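Local atomic coordinates of DR2417 (Deinococcus radiodurans, PDB entry 4XWW), a protein that probably degrades and matures RNA as a 5'-3' exonuclease of the metallo-beta-lactamase superfamily, working as a homodimer with metal ions at its active site. Residues V531-R540 / P551-D559. Residues are numbered along the deposited sequence; the frame is centred on the assembly and turned at random.
Sequences VRDDMYGAVR and PVLIPMIVD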
loop_
_atom_site.group_PDB
_atom_site.type_symbol
_atom_site.label_atom_id
_atom_site.label_comp_id
_atom_site.label_asym_id
_atom_site.label_seq_id
_atom_site.Cartn_x
_atom_site.Cartn_y
_atom_site.Cartn_z
ATOM N N VAL A 531 -38.816 -8.563 -16.945
ATOM C CA VAL A 531 -38.076 -9.321 -17.951
ATOM C C VAL A 531 -36.577 -9.012 -17.943
ATOM O O VAL A 531 -35.759 -9.921 -18.094
ATOM C CB VAL A 531 -38.622 -9.069 -19.368
ATOM C CG1 VAL A 531 -38.101 -10.133 -20.326
ATOM C CG2 VAL A 531 -40.143 -9.066 -19.358
ATOM N N ARG A 532 -36.221 -7.738 -17.777
ATOM C CA ARG A 532 -34.813 -7.338 -17.724
ATOM C C ARG A 532 -34.128 -8.061 -16.580
ATOM O O ARG A 532 -32.977 -8.484 -16.695
ATOM C CB ARG A 532 -34.668 -5.811 -17.572
ATOM C CG ARG A 532 -34.512 -5.291 -16.152
ATOM C CD ARG A 532 -35.206 -3.954 -15.956
ATOM N NE ARG A 532 -34.310 -2.814 -16.129
ATOM C CZ ARG A 532 -34.646 -1.556 -15.849
ATOM N NH1 ARG A 532 -33.773 -0.572 -16.034
ATOM N NH2 ARG A 532 -35.856 -1.281 -15.379
ATOM N N ASP A 533 -34.863 -8.228 -15.485
ATOM C CA ASP A 533 -34.340 -8.874 -14.294
ATOM C C ASP A 533 -34.073 -10.342 -14.571
ATOM O O ASP A 533 -33.078 -10.900 -14.106
ATOM C CB ASP A 533 -35.317 -8.711 -13.129
ATOM C CG ASP A 533 -35.319 -7.303 -12.561
ATOM O OD1 ASP A 533 -34.601 -6.438 -13.106
ATOM O OD2 ASP A 533 -36.043 -7.060 -11.573
ATOM N N ASP A 534 -34.962 -10.962 -15.340
ATOM C CA ASP A 534 -34.817 -12.369 -15.692
ATOM C C ASP A 534 -33.584 -12.609 -16.562
ATOM O O ASP A 534 -32.902 -13.624 -16.408
ATOM C CB ASP A 534 -36.071 -12.870 -16.396
ATOM N N MET A 535 -33.295 -11.683 -17.475
ATOM C CA MET A 535 -32.150 -11.864 -18.363
ATOM C C MET A 535 -30.841 -11.477 -17.668
ATOM O O MET A 535 -29.792 -12.040 -17.964
ATOM C CB MET A 535 -32.332 -11.087 -19.681
ATOM C CG MET A 535 -32.250 -9.571 -19.601
ATOM S SD MET A 535 -31.820 -8.900 -21.226
ATOM C CE MET A 535 -32.128 -7.150 -20.999
ATOM N N TYR A 536 -30.909 -10.536 -16.730
ATOM C CA TYR A 536 -29.764 -10.235 -15.874
ATOM C C TYR A 536 -29.417 -11.465 -15.042
ATOM O O TYR A 536 -28.246 -11.794 -14.860
ATOM C CB TYR A 536 -30.059 -9.028 -14.964
ATOM C CG TYR A 536 -29.066 -8.791 -13.831
ATOM C CD1 TYR A 536 -29.076 -9.589 -12.687
ATOM C CD2 TYR A 536 -28.150 -7.744 -13.885
ATOM C CE1 TYR A 536 -28.184 -9.378 -11.655
ATOM C CE2 TYR A 536 -27.256 -7.521 -12.845
ATOM C CZ TYR A 536 -27.281 -8.343 -11.733
ATOM O OH TYR A 536 -26.399 -8.133 -10.696
ATOM N N GLY A 537 -30.447 -12.133 -14.531
ATOM C CA GLY A 537 -30.263 -13.285 -13.669
ATOM C C GLY A 537 -29.664 -14.474 -14.392
ATOM O O GLY A 537 -28.770 -15.142 -13.872
ATOM N N ALA A 538 -30.157 -14.736 -15.598
ATOM C CA ALA A 538 -29.680 -15.862 -16.396
ATOM C C ALA A 538 -28.218 -15.689 -16.814
ATOM O O ALA A 538 -27.423 -16.625 -16.717
ATOM C CB ALA A 538 -30.564 -16.049 -17.622
ATOM N N VAL A 539 -27.868 -14.491 -17.272
ATOM C CA VAL A 539 -26.506 -14.208 -17.717
ATOM C C VAL A 539 -25.510 -14.260 -16.559
ATOM O O VAL A 539 -24.403 -14.771 -16.711
ATOM C CB VAL A 539 -26.417 -12.833 -18.416
ATOM C CG1 VAL A 539 -24.978 -12.511 -18.786
ATOM C CG2 VAL A 539 -27.305 -12.814 -19.660
ATOM N N ARG A 540 -25.908 -13.733 -15.403
ATOM C CA ARG A 540 -25.075 -13.799 -14.204
ATOM C C ARG A 540 -24.760 -15.246 -13.844
ATOM O O ARG A 540 -23.627 -15.584 -13.499
ATOM C CB ARG A 540 -25.768 -13.107 -13.028
ATOM C CG ARG A 540 -25.252 -13.538 -11.660
ATOM C CD ARG A 540 -23.925 -12.884 -11.328
ATOM N NE ARG A 540 -24.061 -11.439 -11.167
ATOM C CZ ARG A 540 -23.310 -10.544 -11.799
ATOM N NH1 ARG A 540 -22.368 -10.944 -12.647
ATOM N NH2 ARG A 540 -23.501 -9.247 -11.588
ATOM N N PRO A 551 -19.083 -9.975 -13.701
ATOM C CA PRO A 551 -18.989 -8.621 -14.256
ATOM C C PRO A 551 -20.198 -7.788 -13.886
ATOM O O PRO A 551 -21.275 -8.350 -13.723
ATOM C CB PRO A 551 -18.937 -8.858 -15.771
ATOM C CG PRO A 551 -19.528 -10.212 -15.966
ATOM C CD PRO A 551 -19.097 -10.995 -14.761
ATOM N N VAL A 552 -20.018 -6.481 -13.733
ATOM C CA VAL A 552 -21.152 -5.591 -13.522
ATOM C C VAL A 552 -22.055 -5.693 -14.748
ATOM O O VAL A 552 -21.586 -5.590 -15.881
ATOM C CB VAL A 552 -20.695 -4.132 -13.263
ATOM C CG1 VAL A 552 -21.544 -3.122 -14.038
ATOM C CG2 VAL A 552 -20.721 -3.830 -11.773
ATOM N N LEU A 553 -23.345 -5.923 -14.501
ATOM C CA LEU A 553 -24.318 -6.154 -15.565
ATOM C C LEU A 553 -25.388 -5.081 -15.638
ATOM O O LEU A 553 -26.154 -4.895 -14.700
ATOM C CB LEU A 553 -25.017 -7.489 -15.343
ATOM C CG LEU A 553 -24.171 -8.735 -15.536
ATOM C CD1 LEU A 553 -24.777 -9.909 -14.789
ATOM C CD2 LEU A 553 -24.050 -9.031 -17.021
ATOM N N ILE A 554 -25.470 -4.426 -16.787
ATOM C CA ILE A 554 -26.475 -3.411 -17.015
ATOM C C ILE A 554 -27.423 -3.891 -18.108
ATOM O O ILE A 554 -27.116 -3.800 -19.293
ATOM C CB ILE A 554 -25.798 -2.110 -17.460
ATOM C CG1 ILE A 554 -24.982 -1.531 -16.304
ATOM C CG2 ILE A 554 -26.819 -1.104 -17.955
ATOM C CD1 ILE A 554 -24.316 -0.217 -16.626
ATOM N N PRO A 555 -28.595 -4.361 -17.715
ATOM C CA PRO A 555 -29.554 -4.837 -18.714
ATOM C C PRO A 555 -30.588 -3.781 -19.117
ATOM O O PRO A 555 -31.078 -3.045 -18.262
ATOM C CB PRO A 555 -30.220 -6.020 -18.010
ATOM C CG PRO A 555 -30.184 -5.652 -16.568
ATOM C CD PRO A 555 -28.962 -4.785 -16.353
ATOM N N MET A 556 -30.901 -3.712 -20.413
ATOM C CA MET A 556 -31.912 -2.790 -20.945
ATOM C C MET A 556 -32.902 -3.516 -21.869
ATOM O O MET A 556 -32.485 -4.215 -22.786
ATOM C CB MET A 556 -31.243 -1.640 -21.710
ATOM C CG MET A 556 -30.004 -1.060 -21.051
ATOM S SD MET A 556 -29.454 0.480 -21.816
ATOM C CE MET A 556 -29.630 0.094 -23.557
ATOM N N ILE A 557 -34.200 -3.321 -21.655
ATOM C CA ILE A 557 -35.215 -3.992 -22.474
ATOM C C ILE A 557 -35.825 -3.088 -23.554
ATOM O O ILE A 557 -36.638 -3.531 -24.361
ATOM C CB ILE A 557 -36.326 -4.601 -21.589
ATOM C CG1 ILE A 557 -35.732 -5.639 -20.641
ATOM C CG2 ILE A 557 -37.420 -5.245 -22.426
ATOM C CD1 ILE A 557 -35.441 -6.969 -21.303
ATOM N N VAL A 558 -35.418 -1.826 -23.586
ATOM C CA VAL A 558 -36.008 -0.870 -24.511
ATOM C C VAL A 558 -35.048 -0.520 -25.644
ATOM O O VAL A 558 -33.970 0.010 -25.399
ATOM C CB VAL A 558 -36.405 0.417 -23.750
ATOM C CG1 VAL A 558 -36.763 1.555 -24.699
ATOM C CG2 VAL A 558 -37.548 0.133 -22.788
ATOM N N ASP A 559 -35.451 -0.765 -26.890
ATOM C CA ASP A 559 -36.651 -1.531 -27.242
ATOM C C ASP A 559 -37.957 -1.088 -26.586
ATOM O O ASP A 559 -38.982 -1.800 -26.864
ATOM C CB ASP A 559 -36.422 -3.017 -27.007
ATOM O OXT ASP A 559 -37.942 -0.064 -25.827
#
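L553, P555 and I557 pack against helix 531-540 in the alpha/beta C-terminal domain of RNase J, where the last strand, 552-556, runs back roughly antiparallel to the helix (144°) at 8.0 Å between axes. This strand is an outer member of a three-stranded sheet, pairing in parallel with strand 479-485, and helix 504-523 lies beside the same helix, touching M535 and V539. L553 CD2 approaches V539 CG1, while the ring of P555 sets CG 3.7 Å from Y536 CB. M535, extended beyond CG (chi2 157°), slides past I557 in the reverse direction, and its CE lies tightly against I557 CD1 at 3.3 Å; I557 CG1 meets R532 CB. L553 CD1 makes a CH-pi contact over one face of the Y536 ring, 4.2 Å from its centroid. The same methyl also covers one face of the R540 guanidinium. The polar contacts lie just before the strand, at P551: R540, bent at chi2 and chi3, turns its guanidinium end-on to P551 O, keeping that oxygen in its plane, and NH2 also donates to Y536 OH. R540 NH1 (3.0 Å) and NH2 (3.2 Å) reach P551 O from one face of its carbonyl plane.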